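Local coordinates for maltose-binding protein MalE1 (Thermotoga maritima, PDB 6DTU) that binds maltotetraose in the cleft of a periplasmic solute-binding fold and probably delivers such maltodextrins to a membrane transporter, at residues A[22-25]-A[26-30]; A[208-211]-A[212-215]; A[308-311]-A[312-315]. One frame throughout, in Å; residues are numbered along the deposited sequence.

Interaction 1: residues A[22-25]-A[26-30]; sequences EEFK and AKYGV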
# COMPACT_ATOMS: atom_id res chain seq x y z
N GLU A 22 8.29 19.32 15.57
CA GLU A 22 8.99 20.06 16.61
C GLU A 22 9.93 21.09 16.00
O GLU A 22 10.05 22.21 16.52
CB GLU A 22 9.80 19.09 17.47
CG GLU A 22 8.98 18.29 18.46
CD GLU A 22 9.76 17.16 19.13
OE1 GLU A 22 9.12 16.38 19.86
OE2 GLU A 22 11.00 17.07 18.95
N GLU A 23 10.60 20.73 14.90
CA GLU A 23 11.51 21.68 14.26
C GLU A 23 10.74 22.86 13.66
O GLU A 23 11.14 24.02 13.81
CB GLU A 23 12.35 20.95 13.20
CG GLU A 23 13.22 19.85 13.82
CD GLU A 23 13.93 18.96 12.82
OE1 GLU A 23 13.76 19.19 11.60
OE2 GLU A 23 14.61 18.00 13.26
N PHE A 24 9.60 22.58 13.03
CA PHE A 24 8.79 23.65 12.47
C PHE A 24 8.28 24.57 13.57
O PHE A 24 8.25 25.79 13.40
CB PHE A 24 7.62 23.02 11.70
CG PHE A 24 6.91 23.95 10.75
CD1 PHE A 24 7.45 24.23 9.49
CD2 PHE A 24 5.68 24.52 11.10
CE1 PHE A 24 6.80 25.09 8.59
CE2 PHE A 24 5.02 25.38 10.19
CZ PHE A 24 5.58 25.65 8.94
N LYS A 25 7.89 24.00 14.70
CA LYS A 25 7.41 24.78 15.83
C LYS A 25 8.51 25.67 16.40
O LYS A 25 8.28 26.85 16.68
CB LYS A 25 6.87 23.82 16.90
CG LYS A 25 6.42 24.52 18.18
CD LYS A 25 6.15 23.51 19.29
CE LYS A 25 5.70 24.23 20.54
NZ LYS A 25 5.32 23.26 21.61
N ALA A 26 9.72 25.12 16.56
CA ALA A 26 10.83 25.93 17.06
C ALA A 26 11.11 27.11 16.14
O ALA A 26 11.42 28.22 16.61
CB ALA A 26 12.09 25.07 17.23
N LYS A 27 10.99 26.91 14.82
CA LYS A 27 11.33 27.97 13.88
C LYS A 27 10.21 28.99 13.75
O LYS A 27 10.48 30.20 13.69
CB LYS A 27 11.67 27.37 12.52
CG LYS A 27 12.15 28.40 11.51
CD LYS A 27 12.56 27.75 10.21
CE LYS A 27 13.04 28.80 9.22
NZ LYS A 27 13.16 28.24 7.85
N TYR A 28 8.96 28.54 13.71
CA TYR A 28 7.86 29.42 13.34
C TYR A 28 6.83 29.65 14.43
O TYR A 28 6.00 30.54 14.26
CB TYR A 28 7.13 28.92 12.09
CG TYR A 28 8.01 28.88 10.88
CD1 TYR A 28 8.42 30.06 10.28
CD2 TYR A 28 8.39 27.67 10.31
CE1 TYR A 28 9.21 30.03 9.15
CE2 TYR A 28 9.17 27.63 9.18
CZ TYR A 28 9.58 28.82 8.62
OH TYR A 28 10.36 28.83 7.49
N GLY A 29 6.88 28.90 15.53
CA GLY A 29 5.88 29.03 16.57
C GLY A 29 4.55 28.37 16.27
O GLY A 29 3.59 28.57 17.02
N VAL A 30 4.49 27.56 15.23
CA VAL A 30 3.28 26.86 14.81
C VAL A 30 3.31 25.51 15.51
O VAL A 30 4.29 24.77 15.40
CB VAL A 30 3.29 26.69 13.29
CG1 VAL A 30 2.14 25.81 12.81
CG2 VAL A 30 3.25 28.06 12.58

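Interaction 2: residues A[208-211]-A[212-215]; sequences SDNY and QIMD. With GLC (alpha-D-glucopyranose), chain C.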
# COMPACT_ATOMS: atom_id res chain seq x y z
N SER A 208 -7.03 -18.24 8.80
CA SER A 208 -7.02 -17.08 9.69
C SER A 208 -5.90 -16.09 9.41
O SER A 208 -5.85 -15.04 10.05
CB SER A 208 -6.90 -17.54 11.15
OG SER A 208 -5.67 -18.20 11.34
N ASP A 209 -5.01 -16.39 8.45
CA ASP A 209 -3.86 -15.53 8.21
C ASP A 209 -4.31 -14.11 7.84
O ASP A 209 -5.20 -13.93 7.00
CB ASP A 209 -2.99 -16.09 7.07
CG ASP A 209 -2.16 -17.28 7.49
OD1 ASP A 209 -1.96 -17.49 8.71
OD2 ASP A 209 -1.67 -17.99 6.58
N ASN A 210 -3.73 -13.12 8.51
CA ASN A 210 -4.04 -11.72 8.24
C ASN A 210 -2.75 -10.89 8.30
O ASN A 210 -1.64 -11.42 8.45
CB ASN A 210 -5.13 -11.16 9.17
CG ASN A 210 -4.72 -11.16 10.63
OD1 ASN A 210 -3.55 -11.28 10.97
ND2 ASN A 210 -5.70 -10.93 11.51
N TYR A 211 -2.90 -9.57 8.20
CA TYR A 211 -1.71 -8.73 8.19
C TYR A 211 -0.93 -8.85 9.49
O TYR A 211 0.30 -8.99 9.48
CB TYR A 211 -2.09 -7.26 7.88
CG TYR A 211 -0.82 -6.45 7.74
CD1 TYR A 211 -0.15 -6.38 6.52
CD2 TYR A 211 -0.24 -5.83 8.83
CE1 TYR A 211 1.06 -5.69 6.38
CE2 TYR A 211 0.98 -5.17 8.71
CZ TYR A 211 1.61 -5.12 7.48
OH TYR A 211 2.81 -4.47 7.38
N GLN A 212 -1.62 -8.72 10.63
CA GLN A 212 -0.94 -8.73 11.92
C GLN A 212 -0.17 -10.03 12.15
O GLN A 212 0.96 -10.01 12.65
CB GLN A 212 -1.95 -8.46 13.03
CG GLN A 212 -1.38 -8.13 14.40
CD GLN A 212 -0.90 -9.36 15.12
OE1 GLN A 212 -1.50 -10.44 15.03
NE2 GLN A 212 0.20 -9.21 15.84
N ILE A 213 -0.77 -11.18 11.80
CA ILE A 213 -0.07 -12.45 11.96
C ILE A 213 1.17 -12.48 11.07
O ILE A 213 2.26 -12.85 11.51
CB ILE A 213 -1.01 -13.64 11.67
CG1 ILE A 213 -2.06 -13.77 12.79
CG2 ILE A 213 -0.18 -14.92 11.48
CD1 ILE A 213 -3.28 -14.64 12.41
N MET A 214 1.03 -12.06 9.81
CA MET A 214 2.18 -12.07 8.91
C MET A 214 3.29 -11.18 9.44
O MET A 214 4.46 -11.59 9.52
CB MET A 214 1.73 -11.57 7.54
CG MET A 214 2.94 -11.20 6.67
SD MET A 214 2.54 -10.60 5.03
CE MET A 214 1.56 -9.12 5.40
N ASP A 215 2.95 -9.95 9.78
CA ASP A 215 3.93 -8.95 10.17
C ASP A 215 4.62 -9.34 11.47
O ASP A 215 5.86 -9.30 11.56
CB ASP A 215 3.18 -7.63 10.32
CG ASP A 215 4.09 -6.41 10.33
OD1 ASP A 215 5.09 -6.38 9.59
OD2 ASP A 215 3.77 -5.46 11.05
C1 GLC C . 1.18 0.83 7.65
C2 GLC C . 1.62 1.49 6.41
C3 GLC C . 0.62 1.40 5.34
C4 GLC C . 0.26 -0.02 5.05
C5 GLC C . -0.32 -0.70 6.33
C6 GLC C . -0.49 -2.08 6.21
O1 GLC C . 0.08 1.50 8.18
O2 GLC C . 1.89 2.89 6.75
O3 GLC C . 1.21 2.04 4.15
O4 GLC C . -0.73 -0.08 4.00
O5 GLC C . 0.78 -0.55 7.39
O6 GLC C . -1.16 -2.56 7.38
O HOH W 1 -4.50 -10.52 14.59
O HOH W 2 3.76 -3.25 9.50

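Interaction 3: residues A[308-311]-A[312-315]; sequences VLEL and VKDN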
# COMPACT_ATOMS: atom_id res chain seq x y z
N VAL A 308 16.10 12.48 -4.19
CA VAL A 308 16.17 11.60 -3.04
C VAL A 308 16.24 10.14 -3.49
O VAL A 308 17.02 9.35 -2.94
CB VAL A 308 14.99 11.89 -2.09
CG1 VAL A 308 14.98 10.87 -0.95
CG2 VAL A 308 15.11 13.33 -1.57
N LEU A 309 15.47 9.78 -4.52
CA LEU A 309 15.59 8.43 -5.07
C LEU A 309 17.02 8.16 -5.49
O LEU A 309 17.56 7.08 -5.23
CB LEU A 309 14.62 8.20 -6.23
CG LEU A 309 14.53 6.75 -6.72
CD1 LEU A 309 14.08 5.86 -5.56
CD2 LEU A 309 13.56 6.63 -7.88
N GLU A 310 17.67 9.17 -6.09
CA GLU A 310 19.07 9.02 -6.49
C GLU A 310 19.97 8.68 -5.32
O GLU A 310 20.96 7.96 -5.49
CB GLU A 310 19.54 10.29 -7.19
CG GLU A 310 21.01 10.25 -7.58
CD GLU A 310 21.26 9.35 -8.78
OE1 GLU A 310 20.29 9.07 -9.52
OE2 GLU A 310 22.41 8.92 -8.98
N LEU A 311 19.66 9.18 -4.11
CA LEU A 311 20.47 8.89 -2.93
C LEU A 311 20.37 7.44 -2.50
O LEU A 311 21.33 6.89 -1.96
CB LEU A 311 20.05 9.78 -1.76
CG LEU A 311 20.23 11.30 -1.88
CD1 LEU A 311 19.56 11.98 -0.71
CD2 LEU A 311 21.69 11.67 -1.92
N VAL A 312 19.23 6.80 -2.76
CA VAL A 312 18.93 5.48 -2.20
C VAL A 312 18.88 4.37 -3.24
O VAL A 312 18.70 3.20 -2.86
CB VAL A 312 17.65 5.52 -1.34
CG1 VAL A 312 17.76 6.61 -0.27
CG2 VAL A 312 16.42 5.79 -2.21
N LYS A 313 19.14 4.68 -4.51
CA LYS A 313 18.86 3.74 -5.60
C LYS A 313 19.67 2.45 -5.50
O LYS A 313 19.26 1.42 -6.05
CB LYS A 313 19.15 4.43 -6.94
CG LYS A 313 20.62 4.81 -7.07
CD LYS A 313 21.10 4.79 -8.49
CE LYS A 313 20.58 5.98 -9.25
NZ LYS A 313 21.42 6.32 -10.43
N ASP A 314 20.82 2.47 -4.83
CA ASP A 314 21.66 1.29 -4.70
C ASP A 314 21.38 0.46 -3.45
O ASP A 314 22.00 -0.59 -3.28
CB ASP A 314 23.14 1.64 -4.80
CG ASP A 314 23.52 2.06 -6.20
OD1 ASP A 314 22.89 1.55 -7.15
OD2 ASP A 314 24.43 2.90 -6.35
N ASN A 315 20.48 0.89 -2.57
CA ASN A 315 20.13 0.07 -1.43
C ASN A 315 19.49 -1.23 -1.89
O ASN A 315 18.54 -1.20 -2.69
CB ASN A 315 19.17 0.82 -0.50
CG ASN A 315 18.93 0.09 0.83
OD1 ASN A 315 18.45 -1.06 0.87
ND2 ASN A 315 19.27 0.74 1.93
O HOH W 3 22.08 4.24 -2.96

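Interaction 1: residues A[22-25]-A[26-30]
F24 and Y28, one helical turn apart, bring their rings together near the end of helix 14-28. CD2 of Y28 lies over one face of the F24 ring, displaced toward its rim and 3.5 Å from F24 CE1. The ring planes are inclined by 52°, an oblique meeting. V30 reaches the same phenyl ring from the chain beyond the helix, its CB 3.8 Å from F24 CE2 and its CG1 at the ring edge. With CG opposite the backbone N (chi1 -164°), F24 turns its ring along the helix toward both partners. F281 of helix 275-286 meets the F24 ring edge-to-face. The lysine chain of K27 extends alongside Y28, setting its CG over the centre of the tyrosine ring and its NZ 2.9 Å from Y28 OH in a hydrogen bond. Further out, Y28 N bonds to F24 O, and G29 N closes the final turn on K25 O at 2.7 Å. G29 then takes positive phi (77°), and V30 O comes back to 3.1 Å from K25 CA in a CA-H...O contact. K25 NZ itself reaches E31 in a salt bridge. This glycine-ended helix is the crossover helix of a beta-alpha-beta unit, opened by strand 4-9 and completed by strand 31-36.

Interaction 2: residues A[208-211]-A[212-215]
N210 is the N-cap of helix 211-219, and I213 supplies the backbone N-H that its side chain receives; Y211, the first helical residue, belongs to the glycan pocket. Q212 bends at chi2 and sets its OE1 3.0 Å from a water, which N210 ND2 also reaches through a weak bond. I213 N lies 2.9 Å from N210 OD1, an almost straight bond (172°) arriving nearly end-on to the side-chain carbonyl. N210 can offer this oxygen because its CG sits between backbone N and carbonyl carbon (chi1 63°), folding the amide back over the first turn. The I213 side chain runs back along the loop, CD1 resting 3.5 Å from S208 O. M214 N binds N210 O, so N210 takes up two helix-start N-H groups; the methionine's CE touches Y211 CD1 at 3.4 Å, with I226 and I149 also touching its side chain. D215 N closes on Y211 O. The D215 carboxylate packs beside the tyrosine ring, its plane 41° from it, and D215 OD1 is hydrogen-bonded to Y236 OH. One water links D215 OD2 to Y211 OH, and the hydroxyl is also hydrogen-bonded to N228 ND2. Over the centre of one face of the Y211 ring lies glucose O6, 3.5 Å above its plane.

Interaction 3: residues A[308-311]-A[312-315]
V312 N, the last amide of helix 306-312, is shared by two carbonyls of the preceding turn. The sounder bond runs to L309 O at 3.0 Å, in the i to i-3 spacing of a 3-10 turn, with the donor well above the carbonyl plane; a weak one reaches V308 O at 3.4 Å. The helix thus tightens as it ends, and the chain passes straight into a type I beta turn from V312 to N315, closed by N315 N on V312 O at 2.9 Å. The turn joins helix 306-312 to helix 316-326, for which N315 is the N-cap, its OD1 accepting from D317 N.

On the exposed side, E310 and K313 lie side by side and point the same way. K313 NZ is 3.1 Å from E310 OE1 and equally far from E310 OE2, so the ammonium faces both carboxylate oxygens in a salt bridge whose two hydrogen bonds are weak. Bends in both chains make this possible: E310 turns at chi2 (75°), while K313 leaves its CA with chi1 near 63° and bends again at chi2 and chi3.

The apolar side carries V312, which is buried. Its CG2 meets L309 CD1 at 4.1 Å, the two side chains crossing at about a right angle. P303 touches both residues, and Y293 and Y296 of helix 289-298 also pack on V312. Across the bend, a water donates to L311 O and accepts from D314 N, lying 2.9 Å from each of these two atoms.

How the interactions relate
All three contacts sit at helix ends. Interactions 1 and 3 finish helices, one with a positive-phi glycine and the other with a tightened turn running into a beta turn; interaction 2 begins one, and interaction 3 also holds the N-cap of the next. In interaction 1 the buried F24 and V30 face helix 275-286 while Y28 stays at the surface; in interaction 3 V312 faces helix 289-298. The E310-K313 bridge joins interaction 3's own segments, whereas charges of interaction 1 reach partners beyond them. Interaction 2 alone touches sugar. The three lie on different helices, with centres about 29 to 39 Å apart; interaction 2 is nearest the chain centre (about 15 Å), interaction 1 farthest (about 31 Å).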